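Local structure of hydrolase, isochorismatase family (Pseudomonas putida KT2440, 4H17) at residues P17-S22 against R150-E155; K33-G38 against G77-Q82; S43-A48 against C129-H134; G86-I89 against E93-E96; R143-G148 against A184-C189. The protein probably hydrolyses a small-molecule substrate as a Rossmann-like hydrolase of the isochorismatase family, although its own substrate remains uncertain. All coordinates share one frame; numbering follows the deposited sequence. Where two conformers were deposited one is given.

Interaction 1 of 5, residues P17-S22 against R150-E155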
# COMPACT_ATOMS: atom_id res chain seq x y z
N PRO A 17 6.98 10.55 16.92
CA PRO A 17 8.43 10.49 16.71
C PRO A 17 8.93 9.18 16.10
O PRO A 17 8.29 8.15 16.25
CB PRO A 17 9.00 10.61 18.13
CG PRO A 17 7.88 11.00 19.00
CD PRO A 17 6.62 10.53 18.34
N PRO A 18 10.09 9.23 15.43
CA PRO A 18 10.67 7.97 14.99
C PRO A 18 11.02 7.06 16.15
O PRO A 18 11.27 7.51 17.28
CB PRO A 18 11.92 8.38 14.22
CG PRO A 18 12.17 9.81 14.58
CD PRO A 18 10.83 10.38 14.89
N ALA A 19 11.07 5.77 15.85
CA ALA A 19 11.31 4.76 16.89
C ALA A 19 12.71 4.92 17.42
O ALA A 19 13.62 5.30 16.68
CB ALA A 19 11.18 3.36 16.31
N LYS A 20 12.88 4.60 18.70
CA LYS A 20 14.21 4.43 19.26
C LYS A 20 14.38 2.92 19.29
O LYS A 20 13.50 2.22 19.79
CB LYS A 20 14.31 5.00 20.68
CG LYS A 20 14.26 6.52 20.81
CD LYS A 20 15.48 7.20 20.21
CE LYS A 20 15.99 8.31 21.11
NZ LYS A 20 14.92 9.33 21.32
N LEU A 21 15.51 2.43 18.77
CA LEU A 21 15.79 0.99 18.77
C LEU A 21 15.59 0.37 20.17
O LEU A 21 15.08 -0.73 20.31
CB LEU A 21 17.20 0.72 18.25
CG LEU A 21 17.61 -0.74 18.15
CD1 LEU A 21 16.58 -1.53 17.33
CD2 LEU A 21 19.01 -0.86 17.55
N SER A 22 15.97 1.13 21.21
CA SER A 22 15.89 0.69 22.58
C SER A 22 14.48 0.40 23.07
O SER A 22 14.32 -0.33 24.06
CB SER A 22 16.55 1.73 23.50
OG SER A 22 15.89 2.98 23.46
N ARG A 150 3.17 1.90 15.60
CA ARG A 150 3.91 3.03 15.09
C ARG A 150 5.10 2.47 14.35
O ARG A 150 5.97 1.86 14.96
CB ARG A 150 4.41 3.88 16.24
CG ARG A 150 3.35 4.68 16.94
CD ARG A 150 4.00 5.63 17.95
NE ARG A 150 4.67 4.94 19.06
CZ ARG A 150 4.06 4.54 20.18
NH1 ARG A 150 2.76 4.76 20.37
NH2 ARG A 150 4.75 3.92 21.13
N CYS A 151 5.16 2.71 13.05
CA CYS A 151 6.20 2.11 12.20
C CYS A 151 7.25 3.15 11.86
O CYS A 151 6.92 4.28 11.54
CB CYS A 151 5.59 1.58 10.91
SG CYS A 151 4.64 0.07 11.17
N THR A 152 8.51 2.72 11.89
CA THR A 152 9.62 3.49 11.38
C THR A 152 10.26 2.63 10.30
O THR A 152 10.77 1.53 10.59
CB THR A 152 10.65 3.84 12.46
OG1 THR A 152 10.02 4.69 13.42
CG2 THR A 152 11.82 4.54 11.84
N LEU A 153 10.19 3.10 9.06
CA LEU A 153 10.64 2.33 7.91
C LEU A 153 12.01 2.80 7.53
O LEU A 153 12.24 3.99 7.31
CB LEU A 153 9.66 2.55 6.76
CG LEU A 153 9.95 1.91 5.41
CD1 LEU A 153 10.15 0.42 5.45
CD2 LEU A 153 8.81 2.26 4.48
N VAL A 154 12.95 1.87 7.39
CA VAL A 154 14.35 2.25 7.20
C VAL A 154 14.62 2.29 5.70
O VAL A 154 14.78 1.26 5.06
CB VAL A 154 15.32 1.30 7.89
CG1 VAL A 154 16.75 1.81 7.79
CG2 VAL A 154 14.90 1.10 9.33
N GLU A 155 14.65 3.50 5.14
CA GLU A 155 14.53 3.66 3.69
C GLU A 155 15.75 3.14 2.93
O GLU A 155 15.65 2.71 1.78
CB GLU A 155 14.30 5.13 3.31
CG GLU A 155 15.39 6.05 3.83
CD GLU A 155 14.99 7.50 3.74
OE1 GLU A 155 14.32 7.86 2.73
OE2 GLU A 155 15.34 8.27 4.67
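Pro-18 and Thr-152 mark the closest approach of the two backbones, with a separation of 5.8 Å between their CA atoms, where the extended residues 17-20 pass beside strand 150-159. A single hydrogen bond spans the gap: the backbone N of Ala-19 donates to OG1 of Thr-152 over 2.9 Å, with an angle of 156° at the hydrogen. Pro-17 and Pro-18 have no amide hydrogen to offer, which leaves Ala-19 as the first backbone donor of the segment.

The Thr-152 hydroxyl reaches the loop because its first torsion (chi1 -64°) sets OG1 anti to the carbonyl carbon and leaves CG2 anti to the backbone N. Two carbons of the loop pack beside the bond. The methyl CB of Ala-19 points at the strand and lies 3.4 Å from Thr-152 OG1 and 3.9 Å from Thr-152 CB, while Pro-18 presents its CA to the same oxygen at 3.7 Å. Both Ala-19 and Thr-152 are buried, so the bond satisfies a backbone N-H shielded from solvent.

Thr-152 also packs on Cys-189 and Ala-191 of the neighbouring strand, and Ala-19 on Ile-127. Cys-151 and Leu-153 pack instead on helix 133-146. The N-terminal lead-in to the first strand thus covers one face of the parallel sheet and that helix the other, as in a Rossmann-like alpha/beta fold.

Interaction 2 of 5, residues K33-G38 against G77-Q82. With EDO (1,2-ethanediol), chain G; SO4 (sulfate ion), chain C.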
# COMPACT_ATOMS: atom_id res chain seq x y z
N LYS A 33 17.49 -14.83 -1.02
CA LYS A 33 18.39 -14.84 -2.19
C LYS A 33 17.68 -14.63 -3.56
O LYS A 33 18.32 -14.20 -4.55
CB LYS A 33 19.24 -16.12 -2.21
CG LYS A 33 20.18 -16.31 -1.06
CD LYS A 33 21.09 -17.52 -1.28
CE LYS A 33 22.14 -17.66 -0.22
NZ LYS A 33 22.86 -18.94 -0.41
N GLU A 34 16.37 -14.88 -3.63
CA GLU A 34 15.55 -14.60 -4.80
C GLU A 34 15.85 -13.22 -5.35
O GLU A 34 15.93 -13.04 -6.57
CB GLU A 34 14.07 -14.70 -4.43
CG GLU A 34 13.12 -14.40 -5.57
CD GLU A 34 13.08 -15.46 -6.67
OE1 GLU A 34 12.92 -16.66 -6.35
OE2 GLU A 34 13.21 -15.12 -7.86
N TYR A 35 16.12 -12.26 -4.46
CA TYR A 35 16.26 -10.88 -4.85
C TYR A 35 17.65 -10.50 -5.35
O TYR A 35 17.89 -9.29 -5.62
CB TYR A 35 15.86 -9.98 -3.69
CG TYR A 35 14.44 -10.08 -3.24
CD1 TYR A 35 13.38 -9.84 -4.13
CD2 TYR A 35 14.12 -10.43 -1.91
CE1 TYR A 35 12.07 -9.92 -3.69
CE2 TYR A 35 12.81 -10.52 -1.50
CZ TYR A 35 11.80 -10.26 -2.37
OH TYR A 35 10.55 -10.36 -1.76
N LEU A 36 18.59 -11.46 -5.37
CA LEU A 36 19.98 -11.14 -5.74
C LEU A 36 20.28 -11.43 -7.23
O LEU A 36 21.35 -11.06 -7.75
CB LEU A 36 20.94 -11.91 -4.84
CG LEU A 36 20.93 -11.70 -3.32
CD1 LEU A 36 21.93 -12.56 -2.55
CD2 LEU A 36 21.12 -10.24 -2.97
N SER A 37 19.36 -12.08 -7.91
CA SER A 37 19.55 -12.44 -9.30
C SER A 37 18.18 -12.67 -9.98
O SER A 37 17.17 -12.68 -9.31
CB SER A 37 20.44 -13.69 -9.41
OG SER A 37 19.71 -14.83 -8.98
N GLY A 38 18.17 -12.87 -11.29
CA GLY A 38 16.93 -13.10 -12.06
C GLY A 38 16.02 -11.88 -12.21
O GLY A 38 16.44 -10.76 -11.97
N GLY A 77 9.94 -23.19 -7.77
CA GLY A 77 9.41 -21.91 -8.27
C GLY A 77 10.06 -20.73 -7.61
O GLY A 77 11.19 -20.79 -7.14
N ARG A 78 9.36 -19.60 -7.60
CA ARG A 78 9.88 -18.42 -6.98
C ARG A 78 9.97 -18.57 -5.45
O ARG A 78 9.11 -19.19 -4.83
CB ARG A 78 9.00 -17.21 -7.39
CG ARG A 78 9.03 -16.89 -8.90
CD ARG A 78 10.37 -16.32 -9.33
NE ARG A 78 10.54 -16.38 -10.78
CZ ARG A 78 11.70 -16.26 -11.42
NH1 ARG A 78 12.85 -16.06 -10.77
NH2 ARG A 78 11.71 -16.33 -12.73
N PHE A 79 11.04 -18.03 -4.86
CA PHE A 79 11.37 -18.16 -3.45
C PHE A 79 11.37 -19.63 -3.01
O PHE A 79 11.03 -19.95 -1.88
CB PHE A 79 10.37 -17.36 -2.56
CG PHE A 79 10.24 -15.90 -2.97
CD1 PHE A 79 9.40 -15.49 -3.98
CD2 PHE A 79 11.05 -14.93 -2.33
CE1 PHE A 79 9.31 -14.15 -4.35
CE2 PHE A 79 10.96 -13.59 -2.71
CZ PHE A 79 10.11 -13.21 -3.72
N ASP A 80 11.80 -20.50 -3.92
CA ASP A 80 11.80 -21.93 -3.70
C ASP A 80 12.38 -22.33 -2.33
O ASP A 80 13.57 -22.17 -2.10
CB ASP A 80 12.65 -22.54 -4.80
CG ASP A 80 12.68 -24.03 -4.78
OD1 ASP A 80 12.12 -24.67 -3.88
OD2 ASP A 80 13.36 -24.57 -5.69
N PRO A 81 11.57 -22.94 -1.45
CA PRO A 81 12.08 -23.25 -0.14
C PRO A 81 13.00 -24.46 -0.10
O PRO A 81 13.65 -24.69 0.90
CB PRO A 81 10.84 -23.46 0.67
CG PRO A 81 9.84 -24.03 -0.33
CD PRO A 81 10.14 -23.26 -1.58
N GLN A 82 13.08 -25.18 -1.18
CA GLN A 82 14.02 -26.30 -1.32
C GLN A 82 15.19 -25.93 -2.25
O GLN A 82 15.94 -26.81 -2.67
CB GLN A 82 13.30 -27.51 -1.90
CG GLN A 82 12.27 -28.10 -0.96
CD GLN A 82 11.57 -29.36 -1.44
OE1 GLN A 82 11.89 -29.92 -2.48
NE2 GLN A 82 10.59 -29.81 -0.65
C1 EDO G . 5.66 -19.81 -9.92
O1 EDO G . 6.65 -20.84 -10.12
C2 EDO G . 5.41 -19.63 -8.46
O2 EDO G . 6.58 -19.14 -7.79
S SO4 C . 7.43 -9.01 -2.38
O1 SO4 C . 7.21 -9.95 -1.26
O2 SO4 C . 7.54 -7.65 -1.92
O3 SO4 C . 6.23 -9.09 -3.25
O4 SO4 C . 8.56 -9.42 -3.25
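Glu-34 grips the turn at Arg-78 and Phe-79 with both carboxylate oxygens. The polar contacts divide between them: OE1 accepts the backbone N of Phe-79 at 2.8 Å, in a nearly straight bond (173°) that arrives from above the carboxylate plane. OE2 offers its syn lone pair to NH1 of Arg-78, in a salt bridge of 3.1 Å that stays close to the guanidinium plane. A bend at chi2 (71°) turns the carboxylate back toward the loop. What it binds is a type II beta turn from Gly-77 to Asp-80, with Phe-79 in the third position at positive phi.

The remaining contacts are apolar and aromatic. CG of Glu-34 sits over the centre of the Phe-79 ring, 3.7 Å from its centroid, a CH-pi contact. Phe-79 also directs its edge to the face of Tyr-35 in an offset edge-to-face pair, with planes 73° apart and CE2 of Phe-79 3.5 Å from CZ of Tyr-35.

Tyr-35 OH donates to O4 of a sulfate, probably from the crystallisation liquor, at 2.7 Å. His-71, stacked on Phe-79, binds the same anion, as do Ser-135 and Ser-136; this pocket, lined by both loops, strand 66-71 and helix 133-146, is consistent with an isochorismatase-like substrate site.

Interaction 3 of 5, residues S43-A48 against C129-H134. With SO4 (sulfate ion), chain C; EDO (1,2-ethanediol), chain H.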
# COMPACT_ATOMS: atom_id res chain seq x y z
N SER A 43 17.45 -3.41 -7.01
CA SER A 43 18.47 -2.39 -7.25
C SER A 43 18.99 -1.84 -5.95
O SER A 43 18.25 -1.71 -4.99
CB SER A 43 17.92 -1.23 -8.08
OG SER A 43 17.50 -1.67 -9.34
N GLY A 44 20.28 -1.52 -5.93
CA GLY A 44 20.89 -1.01 -4.71
C GLY A 44 20.94 -2.03 -3.58
O GLY A 44 20.90 -1.65 -2.40
N MSE A 45 21.12 -3.31 -3.89
CA MSE A 45 21.10 -4.34 -2.86
C MSE A 45 22.30 -4.36 -2.01
O MSE A 45 22.20 -4.67 -0.82
CB MSE A 45 20.93 -5.77 -3.36
CG MSE A 45 19.52 -6.09 -3.76
SE MSE A 45 18.40 -5.96 -2.14
CE MSE A 45 18.29 -7.84 -1.65
N ASP A 46 23.49 -4.11 -2.58
CA ASP A 46 24.71 -4.14 -1.76
C ASP A 46 24.55 -3.29 -0.50
O ASP A 46 24.87 -3.73 0.63
CB ASP A 46 25.90 -3.61 -2.58
CG ASP A 46 26.40 -4.60 -3.58
OD1 ASP A 46 25.86 -5.72 -3.65
OD2 ASP A 46 27.33 -4.25 -4.33
N GLU A 47 24.09 -2.04 -0.69
CA GLU A 47 23.99 -1.14 0.43
C GLU A 47 22.80 -1.40 1.30
O GLU A 47 22.90 -1.28 2.50
CB GLU A 47 24.02 0.33 0.03
CG GLU A 47 24.31 1.26 1.22
CD GLU A 47 25.65 0.99 1.93
OE1 GLU A 47 26.54 0.31 1.36
OE2 GLU A 47 25.83 1.45 3.09
N ALA A 48 21.67 -1.81 0.71
CA ALA A 48 20.52 -2.19 1.54
C ALA A 48 20.83 -3.36 2.45
O ALA A 48 20.51 -3.31 3.65
CB ALA A 48 19.31 -2.50 0.70
N CYS A 129 12.34 -3.11 7.83
CA CYS A 129 13.20 -3.04 6.68
C CYS A 129 12.91 -4.26 5.80
O CYS A 129 12.15 -5.13 6.22
CB CYS A 129 14.66 -2.99 7.12
SG CYS A 129 15.21 -4.44 8.04
N GLY A 130 13.53 -4.28 4.63
CA GLY A 130 13.46 -5.43 3.71
C GLY A 130 12.81 -5.13 2.37
O GLY A 130 12.85 -4.00 1.86
N PHE A 131 12.19 -6.15 1.80
CA PHE A 131 11.95 -6.27 0.39
C PHE A 131 10.63 -6.90 0.07
O PHE A 131 10.15 -7.77 0.83
CB PHE A 131 13.06 -7.15 -0.25
CG PHE A 131 14.41 -6.78 0.25
CD1 PHE A 131 15.01 -5.60 -0.17
CD2 PHE A 131 15.08 -7.61 1.10
CE1 PHE A 131 16.22 -5.21 0.36
CE2 PHE A 131 16.33 -7.25 1.61
CZ PHE A 131 16.92 -6.05 1.21
N MSE A 132 9.98 -6.51 -1.06
CA MSE A 132 10.27 -5.28 -1.87
C MSE A 132 9.54 -4.11 -1.26
O MSE A 132 8.47 -4.28 -0.64
CB MSE A 132 9.76 -5.49 -3.30
CG MSE A 132 10.45 -6.66 -3.97
SE MSE A 132 9.98 -6.92 -5.85
CE MSE A 132 8.03 -7.17 -5.66
N SER A 133 10.10 -2.93 -1.39
CA SER A 133 9.57 -1.77 -0.69
C SER A 133 8.11 -1.53 -1.06
O SER A 133 7.31 -1.18 -0.18
CB SER A 133 10.41 -0.51 -0.94
OG SER A 133 10.53 -0.21 -2.28
N HIS A 134 7.75 -1.69 -2.33
CA HIS A 134 6.40 -1.31 -2.82
C HIS A 134 5.34 -2.39 -2.56
O HIS A 134 4.15 -2.15 -2.75
CB HIS A 134 6.40 -0.95 -4.31
CG HIS A 134 6.70 -2.10 -5.19
ND1 HIS A 134 7.96 -2.63 -5.32
CD2 HIS A 134 5.89 -2.89 -5.94
CE1 HIS A 134 7.93 -3.68 -6.10
NE2 HIS A 134 6.69 -3.84 -6.53
S SO4 C . 7.43 -9.01 -2.38
O1 SO4 C . 7.21 -9.95 -1.26
O2 SO4 C . 7.54 -7.65 -1.92
O3 SO4 C . 6.23 -9.09 -3.25
O4 SO4 C . 8.56 -9.42 -3.25
C1 EDO H . 16.74 2.01 -5.08
O1 EDO H . 17.89 1.46 -5.75
C2 EDO H . 16.24 0.95 -4.11
O2 EDO H . 15.80 -0.24 -4.79
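The ring of Phe-131 projects from strand 125-131 into the start of helix 45-61, where Met-45, present as selenomethionine, and Ala-48 receive it. Followed outward, CB of Phe-131 first packs on CE2 of Tyr-35 at 3.6 Å. The first torsion (chi1 -45°) then holds CG anti to the carbonyl carbon and aims the ring at the helix. CD1 lies 3.9 Å from SE of Met-45, and CE1 comes closer, 3.4 Å from that SE. CE1 also meets CB of Ala-48, which stands at the ring edge, 4.1 Å away.

At the tip, CZ is 3.6 Å from CE of Met-45. That methyl sits over one face, offset toward the rim yet only 17° off the ring normal, a CH-pi contact; the selenium is oblique at 37°, a Met-aromatic contact. Bends at chi2 and chi3 fold the Met-45 chain over the ring. Replacing the phenylalanine by an alanine would probably leave the Met-45 methyl without the ring face beneath it and open a gap between strand and helix.

Beyond the ring, a cis peptide leads into Met-132, whose N donates to sulfate O2 at 2.8 Å just before helix 133-146. A non-prolyl cis peptide beside an anion pocket at a strand-to-helix junction is a recurrent feature of isochorismatase-family active sites.

Interaction 4 of 5, residues G86-I89 against E93-E96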
# COMPACT_ATOMS: atom_id res chain seq x y z
N GLY A 86 15.00 -19.47 -1.79
CA GLY A 86 14.34 -19.35 -0.51
C GLY A 86 15.27 -19.09 0.68
O GLY A 86 14.79 -18.80 1.77
N GLN A 87 16.58 -19.23 0.48
CA GLN A 87 17.54 -19.10 1.58
C GLN A 87 17.66 -17.64 2.02
O GLN A 87 17.48 -16.73 1.20
CB GLN A 87 18.93 -19.65 1.19
CG GLN A 87 18.91 -21.17 0.97
CD GLN A 87 20.13 -21.65 0.22
OE1 GLN A 87 21.05 -20.89 -0.04
NE2 GLN A 87 20.13 -22.91 -0.16
N PHE A 88 18.04 -17.42 3.27
CA PHE A 88 18.46 -16.11 3.69
C PHE A 88 19.66 -15.59 2.92
O PHE A 88 20.63 -16.34 2.62
CB PHE A 88 18.77 -16.08 5.19
CG PHE A 88 17.57 -16.21 6.05
CD1 PHE A 88 16.72 -15.12 6.20
CD2 PHE A 88 17.29 -17.40 6.70
CE1 PHE A 88 15.59 -15.22 6.98
CE2 PHE A 88 16.16 -17.51 7.51
CZ PHE A 88 15.33 -16.41 7.63
N ILE A 89 19.65 -14.29 2.64
CA ILE A 89 20.82 -13.60 2.12
C ILE A 89 22.01 -13.72 3.08
O ILE A 89 21.90 -13.55 4.26
CB ILE A 89 20.50 -12.10 1.92
CG1 ILE A 89 19.49 -11.95 0.80
CG2 ILE A 89 21.76 -11.26 1.67
CD1 ILE A 89 18.90 -10.56 0.70
N GLU A 93 21.12 -14.15 8.20
CA GLU A 93 20.52 -15.31 8.83
C GLU A 93 20.08 -15.02 10.28
O GLU A 93 20.77 -14.31 11.02
CB GLU A 93 21.48 -16.51 8.85
CG GLU A 93 22.10 -16.85 7.49
CD GLU A 93 23.37 -16.09 7.15
OE1 GLU A 93 23.77 -15.16 7.89
OE2 GLU A 93 23.96 -16.44 6.10
N PRO A 94 18.97 -15.65 10.73
CA PRO A 94 18.57 -15.58 12.14
C PRO A 94 19.53 -16.30 13.06
O PRO A 94 20.24 -17.26 12.64
CB PRO A 94 17.25 -16.30 12.20
CG PRO A 94 16.73 -16.34 10.81
CD PRO A 94 17.94 -16.30 9.90
N LEU A 95 19.59 -15.81 14.29
CA LEU A 95 20.24 -16.50 15.40
C LEU A 95 19.23 -17.06 16.43
O LEU A 95 18.04 -16.68 16.47
CB LEU A 95 21.17 -15.55 16.11
CG LEU A 95 22.32 -14.99 15.30
CD1 LEU A 95 23.06 -13.95 16.13
CD2 LEU A 95 23.25 -16.10 14.80
N GLU A 96 19.71 -17.98 17.25
CA GLU A 96 18.87 -18.58 18.28
C GLU A 96 18.19 -17.50 19.12
O GLU A 96 18.85 -16.58 19.54
CB GLU A 96 19.71 -19.48 19.20
CG GLU A 96 18.90 -20.28 20.21
CD GLU A 96 19.77 -21.24 20.99
OE1 GLU A 96 20.25 -22.22 20.37
OE2 GLU A 96 19.98 -21.01 22.20
O HOH W 1 22.47 -17.79 4.15
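Phe-88 and Pro-94 approach from opposite directions and meet with CD of Pro-94 over one face of the phenyl ring, in a proline-aromatic CH-pi contact within the long irregular connection between the parallel strands 66-71 and 99-103. CD of Pro-94 stands 3.2 Å above the phenyl plane of Phe-88, displaced toward the rim, and 3.4 Å from the centroid at 19° off the ring normal. The closest approach is 3.2 Å, between Pro-94 CD and Phe-88 CE2, with Pro-94 CG following at 3.5 Å from Phe-88 CZ. The packing is therefore tight and concentrated on the CD2-CE2 side of the ring. Both residues also rest on Val-100 of strand 99-103, which places the pair against the edge strand of the sheet.

Glu-93 takes a different course. Its CG passes CB of Phe-88 at 4.1 Å, and a bend at chi2 (86°) then carries the carboxylate toward the carbonyl O of Ile-89. Ile-89 directs its side chain elsewhere, onto Met-45 and Val-49 of helix 45-61.

OE2 of Glu-93 accepts from the backbone N of Gly-91 and from a bridging water. That water donates both its hydrogens, one to Glu-93 OE2 at 2.8 Å and one to the carbonyl O of Phe-88, also at 2.8 Å.

Interaction 5 of 5, residues R143-G148 against A184-C189. With SO4 (sulfate ion), chain D; SO4 (sulfate ion), chain I.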
# COMPACT_ATOMS: atom_id res chain seq x y z
N ARG A 143 -0.79 -2.46 7.05
CA ARG A 143 -1.58 -3.30 7.94
C ARG A 143 -1.29 -3.04 9.42
O ARG A 143 -2.18 -3.06 10.28
CB ARG A 143 -1.41 -4.78 7.59
CG ARG A 143 -2.39 -5.69 8.31
CD ARG A 143 -3.82 -5.32 8.07
NE ARG A 143 -4.74 -6.27 8.68
CZ ARG A 143 -5.97 -5.96 9.07
NH1 ARG A 143 -6.42 -4.73 8.87
NH2 ARG A 143 -6.76 -6.89 9.64
N ALA A 144 -0.03 -2.80 9.73
CA ALA A 144 0.38 -2.50 11.08
C ALA A 144 -0.31 -1.25 11.59
O ALA A 144 -0.61 -1.19 12.78
CB ALA A 144 1.89 -2.33 11.16
N LYS A 145 -0.51 -0.24 10.73
CA LYS A 145 -1.28 0.95 11.11
C LYS A 145 -2.66 0.54 11.65
O LYS A 145 -3.12 1.08 12.65
CB LYS A 145 -1.44 1.93 9.95
CG LYS A 145 -2.14 3.26 10.30
CD LYS A 145 -2.40 4.08 9.04
CE LYS A 145 -2.96 5.48 9.31
NZ LYS A 145 -1.92 6.46 9.71
N ASP A 146 -3.35 -0.40 10.97
CA ASP A 146 -4.66 -0.88 11.43
C ASP A 146 -4.68 -1.44 12.84
O ASP A 146 -5.70 -1.36 13.55
CB ASP A 146 -5.19 -1.95 10.48
CG ASP A 146 -5.64 -1.38 9.12
OD1 ASP A 146 -5.92 -0.16 9.01
OD2 ASP A 146 -5.72 -2.15 8.14
N TYR A 147 -3.55 -2.03 13.25
CA TYR A 147 -3.44 -2.60 14.60
C TYR A 147 -2.83 -1.63 15.61
O TYR A 147 -2.58 -1.97 16.76
CB TYR A 147 -2.60 -3.86 14.51
CG TYR A 147 -3.29 -5.01 13.87
CD1 TYR A 147 -4.48 -5.51 14.43
CD2 TYR A 147 -2.75 -5.67 12.78
CE1 TYR A 147 -5.12 -6.59 13.91
CE2 TYR A 147 -3.39 -6.78 12.24
CZ TYR A 147 -4.56 -7.26 12.82
OH TYR A 147 -5.26 -8.34 12.31
N GLY A 148 -2.63 -0.41 15.17
CA GLY A 148 -2.21 0.66 16.08
C GLY A 148 -0.72 0.73 16.33
O GLY A 148 -0.29 1.47 17.20
N ALA A 184 5.81 8.13 4.24
CA ALA A 184 6.01 9.26 5.13
C ALA A 184 4.75 10.12 5.26
O ALA A 184 4.55 10.81 6.26
CB ALA A 184 7.17 10.11 4.65
N ASP A 185 3.91 10.11 4.25
CA ASP A 185 2.69 10.93 4.29
C ASP A 185 1.72 10.45 5.38
O ASP A 185 1.07 11.29 6.02
CB ASP A 185 2.01 10.89 2.91
CG ASP A 185 0.81 11.81 2.81
OD1 ASP A 185 0.93 12.93 3.33
OD2 ASP A 185 -0.16 11.41 2.10
N ASN A 186 1.57 9.14 5.54
CA ASN A 186 0.45 8.61 6.32
C ASN A 186 0.61 7.19 6.91
O ASN A 186 -0.36 6.63 7.45
CB ASN A 186 -0.78 8.61 5.40
CG ASN A 186 -2.09 8.71 6.16
OD1 ASN A 186 -2.17 9.30 7.23
ND2 ASN A 186 -3.14 8.15 5.57
N PHE A 187 1.79 6.58 6.76
CA PHE A 187 1.93 5.19 7.19
C PHE A 187 3.15 4.89 8.06
O PHE A 187 3.12 3.92 8.82
CB PHE A 187 1.88 4.28 5.99
CG PHE A 187 0.58 4.40 5.23
CD1 PHE A 187 -0.54 3.76 5.69
CD2 PHE A 187 0.50 5.20 4.11
CE1 PHE A 187 -1.74 3.89 5.02
CE2 PHE A 187 -0.71 5.33 3.42
CZ PHE A 187 -1.82 4.66 3.90
N ALA A 188 4.19 5.70 8.00
CA ALA A 188 5.39 5.44 8.82
C ALA A 188 6.24 6.66 8.95
O ALA A 188 6.15 7.55 8.13
CB ALA A 188 6.23 4.34 8.18
N CYS A 189 7.05 6.71 10.00
CA CYS A 189 8.26 7.55 9.99
C CYS A 189 9.21 6.90 9.03
O CYS A 189 9.36 5.67 9.04
CB CYS A 189 8.87 7.64 11.38
SG CYS A 189 7.92 8.70 12.48
S SO4 D . -4.77 -10.06 8.95
O1 SO4 D . -5.19 -10.74 7.71
O2 SO4 D . -3.91 -8.96 8.54
O3 SO4 D . -4.02 -11.02 9.78
O4 SO4 D . -5.99 -9.53 9.66
S SO4 I . -9.87 -5.48 8.38
O1 SO4 I . -9.66 -6.86 8.92
O2 SO4 I . -9.27 -4.48 9.31
O3 SO4 I . -11.34 -5.18 8.44
O4 SO4 I . -9.42 -5.30 6.98
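Lys-145 reaches from helix 133-146 to Asn-186 and Phe-187; the helix it leaves finishes in a Schellman motif.

The segment begins with Arg-143, whose side chain starts away from residues 184-189 and whose guanidinium meets two sulfates, probably from the crystallisation liquor. Its NE donates to O2 of one sulfate (chain D) at 2.8 Å and its NH2 to O4 of the same ion at 2.8 Å, while NH1 reaches O2 of the other (chain I) at 2.9 Å. NH1 also makes a salt bridge with OD2 of Asp-146 at 2.8 Å, nearly in the guanidinium plane. Both sulfates bind Arg-143 of the second subunit as well, so in this crystal the two ions bridge the arginines of the two subunits. A leucine in place of the arginine would probably leave both sulfates short of donors and Asp-146 without its salt-bridge mate in this chain.

Lys-145 comes next. CG starts anti to the backbone N (chi1 -175°) and the chain stays extended up to a bend at chi4. Its CD rests 3.8 Å from CD1 of Phe-187, and NZ donates to the backbone O of Asn-186 at 2.8 Å. This donor is tilted 33° from the carbonyl plane, with a C=O...N angle of 146°.

Beyond Asp-146, Tyr-147 OH donates to the sulfate O4 already held by Arg-143 NH2, at 3.0 Å. The chain then turns through Gly-148 at positive phi, where its N bonds to the carbonyl O of Lys-145 at 3.0 Å.

Overall arrangement
The five contacts are built on or beside one Rossmann-like parallel sheet. Interaction 1 encloses interactions 2, 3 and 4 along the chain and crosses interaction 5, which it touches, with centres 11 Å apart, through strand pairing of 150-159 with 189-191. Interactions 2, 3 and 4 touch one another, 14 to 16 Å between centres: Met-45 packs between Tyr-35 and Ile-89, and interactions 2 and 3 share a sulfate. Interactions 3 and 5 use different ends of one helix, 133-146, with contact centres 19 Å apart. The centre of interaction 2, beside the anion pocket that is probably the active site, lies 29 Å from those of interactions 1 and 5. Interaction 4 alone is untouched by the second subunit.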